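Local coordinates for protein condensin complex subunit 3 (Schizosaccharomyces pombe, PDB 5OQR) that serves as a HEAT-repeat regulatory subunit of condensin, the complex required to convert interphase chromatin into mitotic-like condensed chromosomes, at residues H639-C650 with N703-I714. Sequence-based numbering, arbitrary orientation.
Sequences HENQWRIATIFC and NHNVHLHLANMI
W643 and H709 lie against each other in an offset stack that joins two nearly parallel helices of this HEAT-repeat solenoid, 639-661 and 706-717, the latter opening the ninth HEAT repeat. The planes are 10° apart and the centroid of the six-membered indole ring is 3.9 Å from that of the imidazole. W643 gets there by holding CG anti to its own backbone N (chi1 -170°), which swings the indole across to the partner helix; the far rim then meets the residues just before that helix, CZ3 coming 3.3 Å from H704 O. M713 CG, from the same helix as H709, lies over the rim of the opposite face of the imidazole. With an alanine at W643, the H709 ring is likely to lose its stacking partner, and a gap would probably open beside H704 and V706.

Next to the stack, V706 is a knob set among H639, Q642, W643 and A646, its CG1 touching A646 CB at 3.4 Å. One turn on, L710 lays CD2 over the centre of the F649 ring, a CH-pi contact 10° off the normal, and C650 SG packs on I714 CG1. At the N-terminal end of both segments the poorly ordered amide of N703 stacks on H639, its ND2 offset toward the ring's rim.

Outward from this interface, Q642 NE2 reaches the carbonyls of W682 and D684, while F649 and I714 both lean on L733 of helix 725-736. N705 caps helix 706-717, its OD1 taking L708 N in the carbonyl plane on a lone pair. T647, whose OG1 edges the H709 ring, bonds through that atom to W643 O at 2.9 Å, from above the carbonyl plane.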
# COMPACT_ATOMS: atom_id res chain seq x y z
N HIS A 639 -20.63 -13.77 8.95
CA HIS A 639 -21.84 -12.99 9.22
C HIS A 639 -21.90 -12.57 10.69
O HIS A 639 -22.38 -11.48 11.01
CB HIS A 639 -23.08 -13.79 8.85
CG HIS A 639 -24.33 -13.31 9.51
ND1 HIS A 639 -25.13 -12.33 8.97
CD2 HIS A 639 -24.92 -13.68 10.67
CE1 HIS A 639 -26.16 -12.11 9.77
NE2 HIS A 639 -26.05 -12.92 10.81
N GLU A 640 -21.42 -13.43 11.59
CA GLU A 640 -21.50 -13.13 13.01
C GLU A 640 -20.58 -11.98 13.40
O GLU A 640 -20.84 -11.30 14.39
CB GLU A 640 -21.17 -14.38 13.83
CG GLU A 640 -22.16 -15.51 13.69
CD GLU A 640 -22.02 -16.27 12.38
OE1 GLU A 640 -21.09 -15.95 11.61
OE2 GLU A 640 -22.84 -17.17 12.12
N ASN A 641 -19.51 -11.76 12.64
CA ASN A 641 -18.61 -10.65 12.94
C ASN A 641 -19.25 -9.32 12.56
O ASN A 641 -19.09 -8.33 13.27
CB ASN A 641 -17.28 -10.83 12.23
CG ASN A 641 -16.45 -11.95 12.82
OD1 ASN A 641 -16.71 -12.42 13.92
ND2 ASN A 641 -15.43 -12.38 12.09
N GLN A 642 -19.96 -9.29 11.43
CA GLN A 642 -20.68 -8.08 11.05
C GLN A 642 -21.75 -7.74 12.08
O GLN A 642 -21.98 -6.57 12.38
CB GLN A 642 -21.29 -8.24 9.67
CG GLN A 642 -20.27 -8.48 8.57
CD GLN A 642 -20.87 -8.43 7.18
OE1 GLN A 642 -21.74 -9.22 6.84
NE2 GLN A 642 -20.40 -7.49 6.37
N TRP A 643 -22.40 -8.76 12.64
CA TRP A 643 -23.42 -8.53 13.65
C TRP A 643 -22.83 -7.88 14.89
O TRP A 643 -23.41 -6.94 15.45
CB TRP A 643 -24.09 -9.86 14.02
CG TRP A 643 -25.32 -9.71 14.87
CD1 TRP A 643 -25.36 -9.60 16.22
CD2 TRP A 643 -26.68 -9.67 14.42
NE1 TRP A 643 -26.66 -9.49 16.65
CE2 TRP A 643 -27.49 -9.54 15.56
CE3 TRP A 643 -27.28 -9.74 13.16
CZ2 TRP A 643 -28.88 -9.46 15.48
CZ3 TRP A 643 -28.66 -9.67 13.09
CH2 TRP A 643 -29.44 -9.53 14.24
N ARG A 644 -21.66 -8.35 15.34
CA ARG A 644 -21.02 -7.77 16.52
C ARG A 644 -20.68 -6.31 16.30
O ARG A 644 -20.69 -5.52 17.25
CB ARG A 644 -19.76 -8.55 16.87
CG ARG A 644 -19.99 -10.00 17.23
CD ARG A 644 -18.69 -10.68 17.62
NE ARG A 644 -18.87 -12.11 17.89
CZ ARG A 644 -18.60 -13.09 17.04
NH1 ARG A 644 -18.13 -12.83 15.82
NH2 ARG A 644 -18.80 -14.35 17.40
N ILE A 645 -20.36 -5.92 15.06
CA ILE A 645 -19.99 -4.53 14.79
C ILE A 645 -21.22 -3.64 14.82
O ILE A 645 -21.18 -2.52 15.32
CB ILE A 645 -19.24 -4.44 13.45
CG1 ILE A 645 -17.95 -5.27 13.51
CG2 ILE A 645 -18.90 -2.99 13.12
CD1 ILE A 645 -17.26 -5.46 12.18
N ALA A 646 -22.34 -4.13 14.27
CA ALA A 646 -23.58 -3.37 14.34
C ALA A 646 -24.08 -3.23 15.77
O ALA A 646 -24.78 -2.27 16.09
CB ALA A 646 -24.65 -4.04 13.46
N THR A 647 -23.72 -4.17 16.64
CA THR A 647 -24.20 -4.14 18.02
C THR A 647 -23.54 -3.02 18.83
O THR A 647 -24.13 -2.54 19.80
CB THR A 647 -23.94 -5.50 18.68
OG1 THR A 647 -24.72 -6.49 18.01
CG2 THR A 647 -24.33 -5.48 20.16
N ILE A 648 -22.33 -2.61 18.46
CA ILE A 648 -21.64 -1.51 19.12
C ILE A 648 -21.45 -0.32 18.20
O ILE A 648 -20.95 0.72 18.63
CB ILE A 648 -20.28 -1.97 19.69
CG1 ILE A 648 -19.39 -2.59 18.62
CG2 ILE A 648 -20.49 -2.95 20.83
CD1 ILE A 648 -18.50 -1.61 17.90
N PHE A 649 -21.85 -0.45 16.93
CA PHE A 649 -21.82 0.64 15.96
C PHE A 649 -22.20 1.98 16.57
O PHE A 649 -21.39 2.92 16.58
CB PHE A 649 -22.77 0.27 14.82
CG PHE A 649 -22.75 1.23 13.66
CD1 PHE A 649 -23.37 2.46 13.75
CD2 PHE A 649 -22.13 0.88 12.48
CE1 PHE A 649 -23.36 3.34 12.68
CE2 PHE A 649 -22.11 1.75 11.41
CZ PHE A 649 -22.73 2.98 11.51
N CYS A 650 -23.43 2.09 17.07
CA CYS A 650 -23.94 3.39 17.49
C CYS A 650 -23.11 3.98 18.62
O CYS A 650 -22.76 5.17 18.59
CB CYS A 650 -25.40 3.26 17.92
SG CYS A 650 -26.54 2.90 16.57
N ASN A 703 -31.49 -16.02 9.13
CA ASN A 703 -30.44 -15.11 9.57
C ASN A 703 -30.99 -13.69 9.45
O ASN A 703 -31.53 -13.32 8.40
CB ASN A 703 -29.19 -15.27 8.69
CG ASN A 703 -28.01 -15.88 9.43
OD1 ASN A 703 -28.08 -16.18 10.62
ND2 ASN A 703 -26.92 -16.09 8.70
N HIS A 704 -30.86 -12.91 10.51
CA HIS A 704 -31.37 -11.55 10.48
C HIS A 704 -30.36 -10.64 9.79
O HIS A 704 -29.15 -10.78 9.98
CB HIS A 704 -31.67 -11.05 11.89
CG HIS A 704 -32.71 -11.87 12.59
ND1 HIS A 704 -34.04 -11.82 12.27
CD2 HIS A 704 -32.60 -12.77 13.60
CE1 HIS A 704 -34.71 -12.65 13.04
NE2 HIS A 704 -33.86 -13.24 13.86
N ASN A 705 -30.87 -9.72 8.98
CA ASN A 705 -30.02 -8.79 8.26
C ASN A 705 -29.34 -7.84 9.24
O ASN A 705 -30.00 -7.26 10.11
CB ASN A 705 -30.84 -8.02 7.24
CG ASN A 705 -29.99 -7.17 6.32
OD1 ASN A 705 -29.80 -5.98 6.56
ND2 ASN A 705 -29.47 -7.79 5.27
N VAL A 706 -28.02 -7.70 9.10
CA VAL A 706 -27.27 -6.85 10.03
C VAL A 706 -27.70 -5.40 9.90
O VAL A 706 -27.78 -4.67 10.89
CB VAL A 706 -25.75 -7.02 9.79
CG1 VAL A 706 -24.95 -6.13 10.74
CG2 VAL A 706 -25.34 -8.47 9.95
N HIS A 707 -27.98 -4.95 8.68
CA HIS A 707 -28.34 -3.56 8.47
C HIS A 707 -29.74 -3.26 9.01
O HIS A 707 -29.97 -2.19 9.58
CB HIS A 707 -28.24 -3.20 6.99
CG HIS A 707 -26.89 -2.71 6.57
ND1 HIS A 707 -26.60 -2.35 5.28
CD2 HIS A 707 -25.75 -2.52 7.28
CE1 HIS A 707 -25.35 -1.95 5.20
NE2 HIS A 707 -24.81 -2.05 6.40
N LEU A 708 -30.68 -4.19 8.84
CA LEU A 708 -31.98 -4.01 9.47
C LEU A 708 -31.87 -4.12 10.98
O LEU A 708 -32.61 -3.44 11.71
CB LEU A 708 -32.98 -5.03 8.93
CG LEU A 708 -34.45 -4.68 9.16
CD1 LEU A 708 -34.84 -3.41 8.41
CD2 LEU A 708 -35.34 -5.83 8.74
N HIS A 709 -30.95 -4.95 11.48
CA HIS A 709 -30.66 -4.96 12.90
C HIS A 709 -30.04 -3.65 13.34
O HIS A 709 -30.31 -3.16 14.44
CB HIS A 709 -29.73 -6.13 13.23
CG HIS A 709 -29.16 -6.08 14.62
ND1 HIS A 709 -27.82 -5.95 14.87
CD2 HIS A 709 -29.77 -6.13 15.83
CE1 HIS A 709 -27.61 -5.93 16.17
NE2 HIS A 709 -28.78 -6.03 16.78
N LEU A 710 -29.20 -3.05 12.49
CA LEU A 710 -28.59 -1.77 12.82
C LEU A 710 -29.62 -0.66 12.87
O LEU A 710 -29.52 0.26 13.69
CB LEU A 710 -27.49 -1.44 11.81
CG LEU A 710 -26.72 -0.15 12.05
CD1 LEU A 710 -26.00 -0.19 13.39
CD2 LEU A 710 -25.74 0.10 10.93
N ALA A 711 -30.63 -0.72 12.00
CA ALA A 711 -31.73 0.24 12.07
C ALA A 711 -32.39 0.20 13.44
O ALA A 711 -32.62 1.24 14.07
CB ALA A 711 -32.75 -0.06 10.97
N ASN A 712 -32.69 -1.00 13.94
CA ASN A 712 -33.26 -1.13 15.27
C ASN A 712 -32.34 -0.53 16.33
O ASN A 712 -32.80 0.12 17.27
CB ASN A 712 -33.54 -2.60 15.58
CG ASN A 712 -34.49 -3.23 14.59
OD1 ASN A 712 -35.31 -2.55 13.97
ND2 ASN A 712 -34.38 -4.54 14.42
N MET A 713 -31.03 -0.74 16.19
CA MET A 713 -30.08 -0.15 17.13
C MET A 713 -30.18 1.37 17.11
O MET A 713 -30.21 2.02 18.16
CB MET A 713 -28.65 -0.58 16.79
CG MET A 713 -28.41 -2.08 16.85
SD MET A 713 -28.80 -2.80 18.45
CE MET A 713 -27.63 -1.95 19.50
N ILE A 714 -30.22 1.96 15.91
CA ILE A 714 -30.30 3.41 15.79
C ILE A 714 -31.55 3.94 16.47
O ILE A 714 -31.50 4.88 17.27
CB ILE A 714 -30.24 3.82 14.30
CG1 ILE A 714 -28.87 3.44 13.72
CG2 ILE A 714 -30.49 5.31 14.14
CD1 ILE A 714 -28.76 3.59 12.22